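Local structure of hydratase ChsH1 (Mycobacterium tuberculosis, 4W78) at residues G99-N104 and R161-K166; G126-P131 and E138-N143; N143-W148 and E157-I162. The protein catalyses, together with its partner ChsH2, the hydration of a steroid enoyl-CoA in the breakdown of the cholesterol side chain. All blocks are in the same frame, centred on the assembly; numbering follows the deposited sequence.

Contact 1: G99-N104 and R161-K166; sequences GVVATN and RILKFK
R161 NH1 donates to N104 OD1 at 2.9 Å. The two side chains lie side by side, pointing the same way. The R161 chain is extended, with CG anti to the backbone N (chi1 -175°), and OD1 sits in the guanidinium plane. T103 OG1 lies unusually close to OD1, on the opposite face of the amide plane from R161 NH1. The two strands run antiparallel and their backbones are hydrogen-bonded. V101 and L163 bond to each other in both directions, with L163 N to V101 O at 2.8 Å. G99 and F165 do the same. T103 N donates to R161 O at 2.9 Å, and N104 N adds a weak bond to the same oxygen. T103 and N104 both face R161, which makes a classic beta bulge. It lies between the strand outermost in this chain, 99-109, and its neighbour 153-165 in the hotdog-fold sheet. N104 pairs with a strand of the ChsH2 chain, so the sheet runs on across that interface. The apolar contacts fall on both faces. The F165 ring lies flat against the G99 backbone, and G99 CA stands 3.8 Å from the ring centroid in a CH-pi contact. V101 CG1 meets L163 CB at 3.9 Å on the same side. On the other, V100 CG2 touches K164 CD at 3.7 Å and packs on I162 CD1. K164 NZ forms a salt bridge with D93.

Contact 2: G126-P131 and E138-N143; sequences GDVVGP and EGWFIN
One face of the W140 indole is covered by the backbone of G130 and P131. G130 CA is 3.7 Å from the centroid of the six-membered ring, close to its normal. P131 CA stands over the five-membered ring at 4.0 Å from its centroid. Both are CH-pi contacts on one face. The peptide bond between G130 and P131 is cis, and P131 CD reaches W140 CZ2 at 3.6 Å. G130 has no side chain, which lets its CA and peptide come down onto the indole face. V128 CG1 touches W140 CE3 at 3.7 Å, the two side chains crossing at about a right angle.

At the far end N143 grips D127 O twice. Its backbone N donates at 2.9 Å from N143 N to D127 O. Its ND2 donates to the same oxygen at 3.1 Å, from above the carbonyl plane. With N143 CG beside the backbone N (chi1 -66°), the amide lies on the same side as N143 N, and both reach D127 O. The second bond holds the amide in place. G126 N closes this end with a bond to N143 O.

Between the two ends, V129 and F141 form an antiparallel hydrogen-bonded pair, with F141 N to V129 O at 2.8 Å. V128 and I142 form the non-hydrogen-bonded pair next to it. This is the ladder of a beta hairpin in the hotdog-fold sheet.

Further out, Y97 meets the W140 ring edge-to-face and bonds to E138 OE1. F141 has a cation-pi contact with R161. Helix 3-13 packs on V128 and W140 through V9 and I5. Helix 85-94 packs on V128, W140 and I142, and strand 153-165 flanks strand 139-150.

Contact 3: N143-W148 and E157-I162; sequences NQHIVW and EMNWRI
E157 brings its carboxylate to the H145 ring, with E157 OE1 2.9 Å from H145 NE2. The ring and carboxylate planes are 67° apart. The two segments belong to neighbouring antiparallel strands of a beta hairpin in the hotdog-fold sheet. A chi1 of 64° puts E157 CG at the edge of the H145 ring, in its plane. M158 comes next, on the opposite face. It pairs with I146 through two backbone bonds, each 2.8 Å: M158 N to I146 O and I146 N to M158 O. Its CE presses on I146 CG1 at 3.5 Å, a close carbon-carbon approach. Its CB touches W148 CZ3 at 3.7 Å. The sulfur lies at the edge of the W148 six-membered ring, a Met-aromatic contact. W148 NE1 bonds to T71, while helix 67-70 packs on W148, M158 and W160 through Q68. N159 returns to the face of H145, where its OD1 is 3.4 Å from H145 CD2. N159 ND2 bonds to E106. W160 exchanges two backbone bonds with Q144, and its side chain packs on I52 of the ChsH2 chain. R161 runs beside N143 with the amide and guanidinium planes 19° apart. N143 OD1 lies against R161 CG at 3.5 Å. N143 ND2 also bonds to D127 O, and R161 NH1 to N104 OD1. One water accepts from both N143 ND2 and R161 NE, the latter at 3.1 Å from the water oxygen.

Overall arrangement
All three contacts lie in four successive strands of one antiparallel sheet, 119-134, 139-150, 153-165 and 99-109; the short strand 21-22 lies beyond 119-134. Contact 2 joins the first two of the four, contact 3 the middle two, and contact 1 the last two. Contact 2 is about 9 Å from contact 1, centre to centre, and contact 3 is about 14 Å from each. Along the chain contact 2 ends at N143, where contact 3 begins, and both segments of contact 2 lie between the two of contact 1. Contacts 1 and 3 share R161 and I162. Together they tie the hotdog sheet from strand 119-134 across to strand 99-109, whose ladder continues into the ChsH2 chain.

Contact 1: G99-N104 and R161-K166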
ATOM      1  N   GLY A  99     -19.647  20.099   0.712  1.00 29.97           N
ATOM      2  CA  GLY A  99     -19.221  19.176  -0.321  1.00 28.24           C
ATOM      3  C   GLY A  99     -17.885  19.579  -0.902  1.00 26.89           C
ATOM      4  O   GLY A  99     -17.510  20.751  -0.844  1.00 26.20           O
ATOM      5  N   VAL A 100     -17.154  18.609  -1.445  1.00 26.39           N
ATOM      6  CA  VAL A 100     -15.883  18.900  -2.105  1.00 22.86           C
ATOM      7  C   VAL A 100     -15.615  17.917  -3.243  1.00 25.63           C
ATOM      8  O   VAL A 100     -15.963  16.735  -3.161  1.00 28.94           O
ATOM      9  CB  VAL A 100     -14.695  18.938  -1.102  1.00 27.56           C
ATOM     10  CG1 VAL A 100     -14.421  17.557  -0.520  1.00 29.58           C
ATOM     11  CG2 VAL A 100     -13.439  19.500  -1.769  1.00 26.55           C
ATOM     12  N   VAL A 101     -15.036  18.424  -4.325  1.00 25.13           N
ATOM     13  CA  VAL A 101     -14.579  17.582  -5.425  1.00 25.90           C
ATOM     14  C   VAL A 101     -13.355  18.244  -6.037  1.00 24.24           C
ATOM     15  O   VAL A 101     -13.289  19.468  -6.126  1.00 21.76           O
ATOM     16  CB  VAL A 101     -15.688  17.354  -6.500  1.00 29.75           C
ATOM     17  CG1 VAL A 101     -16.102  18.658  -7.166  1.00 27.70           C
ATOM     18  CG2 VAL A 101     -15.236  16.342  -7.549  1.00 29.93           C
ATOM     19  N   ALA A 102     -12.363  17.450  -6.421  1.00 24.10           N
ATOM     20  CA  ALA A 102     -11.251  18.005  -7.179  1.00 22.15           C
ATOM     21  C   ALA A 102     -11.657  18.080  -8.648  1.00 24.16           C
ATOM     22  O   ALA A 102     -12.270  17.151  -9.183  1.00 31.02           O
ATOM     23  CB  ALA A 102      -9.997  17.165  -6.993  1.00 22.98           C
ATOM     24  N   THR A 103     -11.346  19.193  -9.302  1.00 18.17           N
ATOM     25  CA  THR A 103     -11.775  19.392 -10.683  1.00 19.71           C
ATOM     26  C   THR A 103     -10.631  19.342 -11.703  1.00 18.62           C
ATOM     27  O   THR A 103     -10.810  18.845 -12.820  1.00 20.77           O
ATOM     28  CB  THR A 103     -12.537  20.723 -10.852  1.00 24.43           C
ATOM     29  OG1 THR A 103     -11.654  21.810 -10.560  1.00 22.01           O
ATOM     30  CG2 THR A 103     -13.741  20.778  -9.912  1.00 26.96           C
ATOM     31  N   ASN A 104      -9.473  19.873 -11.323  1.00 20.78           N
ATOM     32  CA  ASN A 104      -8.318  19.942 -12.215  1.00 23.73           C
ATOM     33  C   ASN A 104      -7.039  19.797 -11.422  1.00 20.88           C
ATOM     34  O   ASN A 104      -6.933  20.307 -10.309  1.00 21.08           O
ATOM     35  CB  ASN A 104      -8.230  21.294 -12.926  1.00 28.99           C
ATOM     36  CG  ASN A 104      -9.543  21.769 -13.457  1.00 33.15           C
ATOM     37  OD1 ASN A 104     -10.375  22.282 -12.709  1.00 34.38           O
ATOM     38  ND2 ASN A 104      -9.733  21.639 -14.763  1.00 35.92           N
ATOM     39  N   ARG A 161      -6.986  22.366  -8.286  1.00 15.24           N
ATOM     40  CA  ARG A 161      -8.230  23.113  -8.159  1.00 14.56           C
ATOM     41  C   ARG A 161      -9.335  22.232  -7.608  1.00 14.35           C
ATOM     42  O   ARG A 161      -9.558  21.118  -8.090  1.00 17.00           O
ATOM     43  CB  ARG A 161      -8.641  23.695  -9.505  1.00 17.80           C
ATOM     44  CG  ARG A 161      -9.864  24.591  -9.502  1.00 21.26           C
ATOM     45  CD  ARG A 161     -10.071  25.061 -10.952  1.00 27.44           C
ATOM     46  NE  ARG A 161     -11.209  25.947 -11.168  1.00 34.18           N
ATOM     47  CZ  ARG A 161     -12.206  25.685 -12.012  1.00 31.88           C
ATOM     48  NH1 ARG A 161     -12.219  24.555 -12.712  1.00 36.30           N
ATOM     49  NH2 ARG A 161     -13.196  26.551 -12.157  1.00 35.15           N
ATOM     50  N   ILE A 162     -10.019  22.737  -6.588  1.00 16.50           N
ATOM     51  CA  ILE A 162     -11.155  22.030  -6.023  1.00 17.16           C
ATOM     52  C   ILE A 162     -12.378  22.922  -6.019  1.00 18.16           C
ATOM     53  O   ILE A 162     -12.279  24.150  -6.141  1.00 16.75           O
ATOM     54  CB  ILE A 162     -10.888  21.551  -4.577  1.00 18.28           C
ATOM     55  CG1 ILE A 162     -10.764  22.747  -3.627  1.00 19.92           C
ATOM     56  CG2 ILE A 162      -9.650  20.676  -4.522  1.00 18.81           C
ATOM     57  CD1 ILE A 162     -10.693  22.370  -2.134  1.00 21.95           C
ATOM     58  N   LEU A 163     -13.536  22.283  -5.883  1.00 17.93           N
ATOM     59  CA  LEU A 163     -14.807  22.969  -5.752  1.00 19.51           C
ATOM     60  C   LEU A 163     -15.417  22.603  -4.406  1.00 19.80           C
ATOM     61  O   LEU A 163     -15.607  21.418  -4.110  1.00 21.51           O
ATOM     62  CB  LEU A 163     -15.746  22.533  -6.881  1.00 21.24           C
ATOM     63  CG  LEU A 163     -17.199  22.982  -6.755  1.00 22.70           C
ATOM     64  CD1 LEU A 163     -17.340  24.500  -6.859  1.00 22.59           C
ATOM     65  CD2 LEU A 163     -18.041  22.272  -7.814  1.00 24.67           C
ATOM     66  N   LYS A 164     -15.683  23.604  -3.577  1.00 19.79           N
ATOM     67  CA  LYS A 164     -16.465  23.399  -2.358  1.00 22.94           C
ATOM     68  C   LYS A 164     -17.884  23.846  -2.647  1.00 22.56           C
ATOM     69  O   LYS A 164     -18.113  24.984  -3.062  1.00 22.62           O
ATOM     70  CB  LYS A 164     -15.900  24.221  -1.198  1.00 23.67           C
ATOM     71  CG  LYS A 164     -14.528  23.775  -0.736  1.00 23.47           C
ATOM     72  CD  LYS A 164     -14.625  22.516   0.098  1.00 22.88           C
ATOM     73  CE  LYS A 164     -15.252  22.814   1.449  1.00 26.08           C
ATOM     74  NZ  LYS A 164     -15.804  21.567   2.051  1.00 30.23           N
ATOM     75  N   PHE A 165     -18.852  22.962  -2.426  1.00 24.24           N
ATOM     76  CA  PHE A 165     -20.202  23.231  -2.887  1.00 26.20           C
ATOM     77  C   PHE A 165     -21.242  22.878  -1.834  1.00 28.87           C
ATOM     78  O   PHE A 165     -20.966  22.104  -0.916  1.00 28.08           O
ATOM     79  CB  PHE A 165     -20.482  22.467  -4.198  1.00 28.55           C
ATOM     80  CG  PHE A 165     -20.415  20.965  -4.061  1.00 27.82           C
ATOM     81  CD1 PHE A 165     -19.220  20.287  -4.221  1.00 26.28           C
ATOM     82  CD2 PHE A 165     -21.562  20.228  -3.786  1.00 30.27           C
ATOM     83  CE1 PHE A 165     -19.159  18.910  -4.096  1.00 28.82           C
ATOM     84  CE2 PHE A 165     -21.505  18.855  -3.657  1.00 31.21           C
ATOM     85  CZ  PHE A 165     -20.314  18.193  -3.815  1.00 29.61           C
ATOM     86  N   LYS A 166     -22.428  23.457  -1.988  1.00 29.76           N
ATOM     87  CA  LYS A 166     -23.586  23.117  -1.173  1.00 32.12           C
ATOM     88  C   LYS A 166     -24.280  21.908  -1.786  1.00 36.56           C
ATOM     89  O   LYS A 166     -24.743  21.970  -2.925  1.00 37.08           O
ATOM     90  CB  LYS A 166     -24.567  24.289  -1.132  1.00 35.84           C
ATOM     91  CG  LYS A 166     -24.193  25.407  -0.173  1.00 36.24           C
ATOM     92  CD  LYS A 166     -25.241  26.504  -0.200  1.00 38.89           C
ATOM     93  CE  LYS A 166     -25.172  27.372   1.043  1.00 41.88           C
ATOM     94  NZ  LYS A 166     -23.806  27.914   1.237  1.00 39.45           N
TER

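Contact 2: G126-P131 and E138-N143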
ATOM      1  N   GLY A 126      -4.003  30.099  -4.283  1.00 15.48           N
ATOM      2  CA  GLY A 126      -4.178  30.921  -5.468  1.00 18.60           C
ATOM      3  C   GLY A 126      -5.588  31.476  -5.540  1.00 21.13           C
ATOM      4  O   GLY A 126      -6.154  31.863  -4.526  1.00 19.73           O
ATOM      5  N   ASP A 127      -6.176  31.489  -6.734  1.00 17.12           N
ATOM      6  CA  ASP A 127      -7.495  32.088  -6.906  1.00 16.81           C
ATOM      7  C   ASP A 127      -8.557  31.393  -6.113  1.00 16.40           C
ATOM      8  O   ASP A 127      -8.631  30.169  -6.122  1.00 16.81           O
ATOM      9  CB  ASP A 127      -7.946  31.988  -8.350  1.00 22.04           C
ATOM     10  CG  ASP A 127      -7.192  32.867  -9.216  1.00 31.02           C
ATOM     11  OD1 ASP A 127      -6.575  33.783  -8.639  1.00 30.96           O
ATOM     12  OD2 ASP A 127      -7.212  32.650 -10.447  1.00 30.35           O
ATOM     13  N   VAL A 128      -9.402  32.192  -5.481  1.00 17.20           N
ATOM     14  CA  VAL A 128     -10.621  31.709  -4.855  1.00 17.32           C
ATOM     15  C   VAL A 128     -11.776  32.468  -5.498  1.00 19.07           C
ATOM     16  O   VAL A 128     -11.851  33.688  -5.416  1.00 24.15           O
ATOM     17  CB  VAL A 128     -10.581  31.927  -3.343  1.00 19.77           C
ATOM     18  CG1 VAL A 128     -11.904  31.511  -2.703  1.00 21.07           C
ATOM     19  CG2 VAL A 128      -9.404  31.160  -2.753  1.00 18.23           C
ATOM     20  N   VAL A 129     -12.651  31.736  -6.177  1.00 19.60           N
ATOM     21  CA  VAL A 129     -13.634  32.347  -7.067  1.00 23.32           C
ATOM     22  C   VAL A 129     -15.023  31.835  -6.743  1.00 23.01           C
ATOM     23  O   VAL A 129     -15.225  30.638  -6.594  1.00 22.60           O
ATOM     24  CB  VAL A 129     -13.318  32.019  -8.542  1.00 26.47           C
ATOM     25  CG1 VAL A 129     -14.411  32.565  -9.460  1.00 31.04           C
ATOM     26  CG2 VAL A 129     -11.965  32.579  -8.935  1.00 29.90           C
ATOM     27  N   GLY A 130     -15.985  32.749  -6.648  1.00 24.83           N
ATOM     28  CA  GLY A 130     -17.342  32.377  -6.301  1.00 26.34           C
ATOM     29  C   GLY A 130     -18.149  33.519  -5.711  1.00 30.41           C
ATOM     30  O   GLY A 130     -17.644  34.632  -5.543  1.00 32.11           O
ATOM     31  N   PRO A 131     -19.417  33.248  -5.377  1.00 31.19           N
ATOM     32  CA  PRO A 131     -20.067  31.947  -5.578  1.00 31.70           C
ATOM     33  C   PRO A 131     -20.472  31.708  -7.037  1.00 33.99           C
ATOM     34  O   PRO A 131     -20.885  32.640  -7.733  1.00 39.69           O
ATOM     35  CB  PRO A 131     -21.308  32.046  -4.688  1.00 32.28           C
ATOM     36  CG  PRO A 131     -21.613  33.504  -4.641  1.00 34.18           C
ATOM     37  CD  PRO A 131     -20.292  34.207  -4.682  1.00 32.33           C
ATOM     38  N   GLU A 138     -24.415  25.370  -5.777  1.00 35.01           N
ATOM     39  CA  GLU A 138     -23.672  26.608  -5.592  1.00 33.16           C
ATOM     40  C   GLU A 138     -22.341  26.296  -4.914  1.00 30.36           C
ATOM     41  O   GLU A 138     -22.287  25.513  -3.963  1.00 28.93           O
ATOM     42  CB  GLU A 138     -24.469  27.618  -4.763  1.00 36.73           C
ATOM     43  CG  GLU A 138     -23.827  29.003  -4.699  1.00 36.08           C
ATOM     44  CD  GLU A 138     -24.613  29.992  -3.852  1.00 41.39           C
ATOM     45  OE1 GLU A 138     -24.671  29.814  -2.613  1.00 44.71           O
ATOM     46  OE2 GLU A 138     -25.168  30.958  -4.424  1.00 44.76           O
ATOM     47  N   GLY A 139     -21.265  26.890  -5.414  1.00 27.41           N
ATOM     48  CA  GLY A 139     -19.960  26.608  -4.853  1.00 25.29           C
ATOM     49  C   GLY A 139     -18.892  27.651  -5.113  1.00 25.21           C
ATOM     50  O   GLY A 139     -19.104  28.636  -5.822  1.00 25.79           O
ATOM     51  N   TRP A 140     -17.729  27.419  -4.519  1.00 22.15           N
ATOM     52  CA  TRP A 140     -16.562  28.267  -4.721  1.00 21.39           C
ATOM     53  C   TRP A 140     -15.417  27.415  -5.213  1.00 19.61           C
ATOM     54  O   TRP A 140     -15.210  26.311  -4.717  1.00 19.17           O
ATOM     55  CB  TRP A 140     -16.136  28.898  -3.400  1.00 20.32           C
ATOM     56  CG  TRP A 140     -17.031  29.989  -2.928  1.00 22.77           C
ATOM     57  CD1 TRP A 140     -18.305  29.861  -2.453  1.00 24.71           C
ATOM     58  CD2 TRP A 140     -16.708  31.379  -2.851  1.00 23.89           C
ATOM     59  NE1 TRP A 140     -18.799  31.090  -2.091  1.00 28.12           N
ATOM     60  CE2 TRP A 140     -17.838  32.039  -2.325  1.00 28.40           C
ATOM     61  CE3 TRP A 140     -15.571  32.130  -3.170  1.00 26.06           C
ATOM     62  CZ2 TRP A 140     -17.868  33.417  -2.120  1.00 30.15           C
ATOM     63  CZ3 TRP A 140     -15.604  33.501  -2.965  1.00 27.68           C
ATOM     64  CH2 TRP A 140     -16.747  34.129  -2.447  1.00 29.01           C
ATOM     65  N   PHE A 141     -14.668  27.913  -6.191  1.00 19.21           N
ATOM     66  CA  PHE A 141     -13.484  27.196  -6.644  1.00 18.06           C
ATOM     67  C   PHE A 141     -12.260  27.715  -5.917  1.00 17.83           C
ATOM     68  O   PHE A 141     -12.109  28.925  -5.741  1.00 19.47           O
ATOM     69  CB  PHE A 141     -13.289  27.351  -8.157  1.00 18.61           C
ATOM     70  CG  PHE A 141     -14.353  26.666  -8.986  1.00 20.64           C
ATOM     71  CD1 PHE A 141     -14.217  25.337  -9.328  1.00 21.92           C
ATOM     72  CD2 PHE A 141     -15.469  27.358  -9.423  1.00 25.25           C
ATOM     73  CE1 PHE A 141     -15.178  24.700 -10.097  1.00 24.50           C
ATOM     74  CE2 PHE A 141     -16.440  26.728 -10.189  1.00 28.94           C
ATOM     75  CZ  PHE A 141     -16.288  25.396 -10.523  1.00 27.14           C
ATOM     76  N   ILE A 142     -11.400  26.792  -5.503  1.00 16.99           N
ATOM     77  CA  ILE A 142     -10.188  27.129  -4.754  1.00 16.68           C
ATOM     78  C   ILE A 142      -8.984  26.524  -5.465  1.00 16.15           C
ATOM     79  O   ILE A 142      -8.918  25.307  -5.668  1.00 16.29           O
ATOM     80  CB  ILE A 142     -10.253  26.568  -3.334  1.00 16.96           C
ATOM     81  CG1 ILE A 142     -11.385  27.242  -2.562  1.00 19.92           C
ATOM     82  CG2 ILE A 142      -8.925  26.787  -2.610  1.00 18.08           C
ATOM     83  CD1 ILE A 142     -12.306  26.264  -1.891  1.00 22.44           C
ATOM     84  N   ASN A 143      -8.048  27.381  -5.867  1.00 15.05           N
ATOM     85  CA  ASN A 143      -6.790  26.958  -6.471  1.00 13.70           C
ATOM     86  C   ASN A 143      -5.635  27.005  -5.495  1.00 12.51           C
ATOM     87  O   ASN A 143      -5.584  27.880  -4.609  1.00 14.83           O
ATOM     88  CB  ASN A 143      -6.450  27.860  -7.654  1.00 15.46           C
ATOM     89  CG  ASN A 143      -7.441  27.720  -8.789  1.00 22.58           C
ATOM     90  OD1 ASN A 143      -7.248  26.913  -9.693  1.00 27.24           O
ATOM     91  ND2 ASN A 143      -8.516  28.487  -8.732  1.00 26.50           N
TER

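Contact 3: N143-W148 and E157-I162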
ATOM      1  N   ASN A 143      -8.048  27.381  -5.867  1.00 15.05           N
ATOM      2  CA  ASN A 143      -6.790  26.958  -6.471  1.00 13.70           C
ATOM      3  C   ASN A 143      -5.635  27.005  -5.495  1.00 12.51           C
ATOM      4  O   ASN A 143      -5.584  27.880  -4.609  1.00 14.83           O
ATOM      5  CB  ASN A 143      -6.450  27.860  -7.654  1.00 15.46           C
ATOM      6  CG  ASN A 143      -7.441  27.720  -8.789  1.00 22.58           C
ATOM      7  OD1 ASN A 143      -7.248  26.913  -9.693  1.00 27.24           O
ATOM      8  ND2 ASN A 143      -8.516  28.487  -8.732  1.00 26.50           N
ATOM      9  N   GLN A 144      -4.713  26.067  -5.646  1.00 12.22           N
ATOM     10  CA  GLN A 144      -3.461  26.077  -4.878  1.00 11.40           C
ATOM     11  C   GLN A 144      -2.283  25.892  -5.810  1.00 12.35           C
ATOM     12  O   GLN A 144      -2.384  25.146  -6.796  1.00 16.50           O
ATOM     13  CB  GLN A 144      -3.450  24.949  -3.859  1.00 17.02           C
ATOM     14  CG  GLN A 144      -4.341  25.142  -2.650  1.00 21.19           C
ATOM     15  CD  GLN A 144      -4.202  23.975  -1.695  1.00 27.58           C
ATOM     16  OE1 GLN A 144      -4.925  22.982  -1.799  1.00 33.55           O
ATOM     17  NE2 GLN A 144      -3.245  24.070  -0.785  1.00 25.86           N
ATOM     18  N   HIS A 145      -1.163  26.553  -5.516  1.00 11.79           N
ATOM     19  CA  HIS A 145       0.090  26.296  -6.213  1.00 11.38           C
ATOM     20  C   HIS A 145       1.020  25.562  -5.253  1.00 11.12           C
ATOM     21  O   HIS A 145       1.386  26.087  -4.193  1.00 13.68           O
ATOM     22  CB  HIS A 145       0.751  27.586  -6.701  1.00 12.42           C
ATOM     23  CG  HIS A 145       1.955  27.360  -7.575  1.00 15.69           C
ATOM     24  ND1 HIS A 145       2.974  28.274  -7.686  1.00 17.68           N
ATOM     25  CD2 HIS A 145       2.306  26.329  -8.377  1.00 18.76           C
ATOM     26  CE1 HIS A 145       3.897  27.834  -8.515  1.00 22.46           C
ATOM     27  NE2 HIS A 145       3.513  26.655  -8.955  1.00 17.63           N
ATOM     28  N   ILE A 146       1.352  24.335  -5.612  1.00 11.41           N
ATOM     29  CA  ILE A 146       2.229  23.480  -4.822  1.00 12.13           C
ATOM     30  C   ILE A 146       3.576  23.447  -5.505  1.00 14.67           C
ATOM     31  O   ILE A 146       3.649  23.322  -6.734  1.00 14.94           O
ATOM     32  CB  ILE A 146       1.689  22.043  -4.850  1.00 16.60           C
ATOM     33  CG1 ILE A 146       0.231  21.979  -4.389  1.00 25.86           C
ATOM     34  CG2 ILE A 146       2.619  21.068  -4.115  1.00 15.57           C
ATOM     35  CD1 ILE A 146      -0.076  22.739  -3.180  1.00 23.78           C
ATOM     36  N   VAL A 147       4.646  23.549  -4.727  1.00 12.84           N
ATOM     37  CA  VAL A 147       5.994  23.428  -5.274  1.00 14.42           C
ATOM     38  C   VAL A 147       6.777  22.375  -4.487  1.00 13.31           C
ATOM     39  O   VAL A 147       6.739  22.361  -3.252  1.00 14.11           O
ATOM     40  CB  VAL A 147       6.745  24.772  -5.260  1.00 15.96           C
ATOM     41  CG1 VAL A 147       8.147  24.619  -5.812  1.00 16.99           C
ATOM     42  CG2 VAL A 147       5.968  25.839  -6.061  1.00 15.82           C
ATOM     43  N   TRP A 148       7.453  21.483  -5.205  1.00 11.29           N
ATOM     44  CA  TRP A 148       8.353  20.521  -4.584  1.00 10.69           C
ATOM     45  C   TRP A 148       9.791  20.909  -4.850  1.00 12.81           C
ATOM     46  O   TRP A 148      10.146  21.330  -5.963  1.00 13.76           O
ATOM     47  CB  TRP A 148       8.134  19.103  -5.118  1.00 12.15           C
ATOM     48  CG  TRP A 148       6.835  18.460  -4.702  1.00 12.43           C
ATOM     49  CD1 TRP A 148       6.610  17.729  -3.570  1.00 13.67           C
ATOM     50  CD2 TRP A 148       5.598  18.479  -5.423  1.00 12.95           C
ATOM     51  NE1 TRP A 148       5.303  17.276  -3.549  1.00 12.24           N
ATOM     52  CE2 TRP A 148       4.669  17.723  -4.681  1.00 11.17           C
ATOM     53  CE3 TRP A 148       5.193  19.040  -6.646  1.00 14.70           C
ATOM     54  CZ2 TRP A 148       3.352  17.531  -5.104  1.00 10.98           C
ATOM     55  CZ3 TRP A 148       3.883  18.833  -7.075  1.00 15.30           C
ATOM     56  CH2 TRP A 148       2.976  18.094  -6.301  1.00 12.91           C
ATOM     57  N   GLU A 157       6.058  21.168  -9.802  1.00 12.67           N
ATOM     58  CA  GLU A 157       5.031  22.045  -9.276  1.00 15.29           C
ATOM     59  C   GLU A 157       3.664  21.576  -9.722  1.00 15.14           C
ATOM     60  O   GLU A 157       3.544  20.760 -10.641  1.00 15.30           O
ATOM     61  CB  GLU A 157       5.280  23.521  -9.612  1.00 18.79           C
ATOM     62  CG  GLU A 157       5.269  23.949 -11.049  1.00 25.23           C
ATOM     63  CD  GLU A 157       5.314  25.478 -11.136  1.00 29.58           C
ATOM     64  OE1 GLU A 157       4.389  26.080 -11.704  1.00 35.10           O
ATOM     65  OE2 GLU A 157       6.263  26.078 -10.592  1.00 36.84           O
ATOM     66  N   MET A 158       2.640  22.043  -9.028  1.00 14.44           N
ATOM     67  CA  MET A 158       1.282  21.624  -9.329  1.00 13.66           C
ATOM     68  C   MET A 158       0.318  22.766  -9.114  1.00 11.16           C
ATOM     69  O   MET A 158       0.439  23.518  -8.152  1.00 13.56           O
ATOM     70  CB  MET A 158       0.904  20.454  -8.428  1.00 14.86           C
ATOM     71  CG  MET A 158      -0.545  20.047  -8.504  1.00 19.97           C
ATOM     72  SD  MET A 158      -0.816  18.506  -7.636  1.00 19.27           S
ATOM     73  CE  MET A 158      -0.669  18.993  -5.939  1.00 20.93           C
ATOM     74  N   ASN A 159      -0.630  22.907 -10.036  1.00 12.97           N
ATOM     75  CA  ASN A 159      -1.785  23.754  -9.834  1.00 14.36           C
ATOM     76  C   ASN A 159      -2.945  22.801  -9.575  1.00 13.88           C
ATOM     77  O   ASN A 159      -3.229  21.923 -10.407  1.00 18.51           O
ATOM     78  CB  ASN A 159      -2.029  24.608 -11.070  1.00 20.25           C
ATOM     79  CG  ASN A 159      -0.853  25.518 -11.399  1.00 30.02           C
ATOM     80  OD1 ASN A 159      -0.299  26.187 -10.522  1.00 34.95           O
ATOM     81  ND2 ASN A 159      -0.466  25.548 -12.672  1.00 35.76           N
ATOM     82  N   TRP A 160      -3.563  22.929  -8.400  1.00 14.85           N
ATOM     83  CA  TRP A 160      -4.597  22.014  -7.913  1.00 15.10           C
ATOM     84  C   TRP A 160      -5.869  22.822  -7.735  1.00 17.47           C
ATOM     85  O   TRP A 160      -5.836  23.862  -7.092  1.00 17.44           O
ATOM     86  CB  TRP A 160      -4.163  21.489  -6.538  1.00 19.36           C
ATOM     87  CG  TRP A 160      -4.997  20.385  -5.999  1.00 23.31           C
ATOM     88  CD1 TRP A 160      -5.966  20.445  -5.034  1.00 25.64           C
ATOM     89  CD2 TRP A 160      -4.911  19.038  -6.401  1.00 28.34           C
ATOM     90  NE1 TRP A 160      -6.499  19.189  -4.828  1.00 30.41           N
ATOM     91  CE2 TRP A 160      -5.856  18.306  -5.657  1.00 28.50           C
ATOM     92  CE3 TRP A 160      -4.114  18.375  -7.324  1.00 30.25           C
ATOM     93  CZ2 TRP A 160      -6.019  16.936  -5.822  1.00 30.27           C
ATOM     94  CZ3 TRP A 160      -4.249  17.084  -7.479  1.00 11.53           C
ATOM     95  CH2 TRP A 160      -5.203  16.336  -6.746  1.00 29.45           C
ATOM     96  N   ARG A 161      -6.986  22.366  -8.286  1.00 15.24           N
ATOM     97  CA  ARG A 161      -8.230  23.113  -8.159  1.00 14.56           C
ATOM     98  C   ARG A 161      -9.335  22.232  -7.608  1.00 14.35           C
ATOM     99  O   ARG A 161      -9.558  21.118  -8.090  1.00 17.00           O
ATOM    100  CB  ARG A 161      -8.641  23.695  -9.505  1.00 17.80           C
ATOM    101  CG  ARG A 161      -9.864  24.591  -9.502  1.00 21.26           C
ATOM    102  CD  ARG A 161     -10.071  25.061 -10.952  1.00 27.44           C
ATOM    103  NE  ARG A 161     -11.209  25.947 -11.168  1.00 34.18           N
ATOM    104  CZ  ARG A 161     -12.206  25.685 -12.012  1.00 31.88           C
ATOM    105  NH1 ARG A 161     -12.219  24.555 -12.712  1.00 36.30           N
ATOM    106  NH2 ARG A 161     -13.196  26.551 -12.157  1.00 35.15           N
ATOM    107  N   ILE A 162     -10.019  22.737  -6.588  1.00 16.50           N
ATOM    108  CA  ILE A 162     -11.155  22.030  -6.023  1.00 17.16           C
ATOM    109  C   ILE A 162     -12.378  22.922  -6.019  1.00 18.16           C
ATOM    110  O   ILE A 162     -12.279  24.150  -6.141  1.00 16.75           O
ATOM    111  CB  ILE A 162     -10.888  21.551  -4.577  1.00 18.28           C
ATOM    112  CG1 ILE A 162     -10.764  22.747  -3.627  1.00 19.92           C
ATOM    113  CG2 ILE A 162      -9.650  20.676  -4.522  1.00 18.81           C
ATOM    114  CD1 ILE A 162     -10.693  22.370  -2.134  1.00 21.95           C
TER
HETATM  115  O   HOH W   1     -10.972  29.037 -10.698  1.00 26.52           O
HETATM  116  O   HOH W   2      -3.100  27.078  -9.167  1.00 41.80           O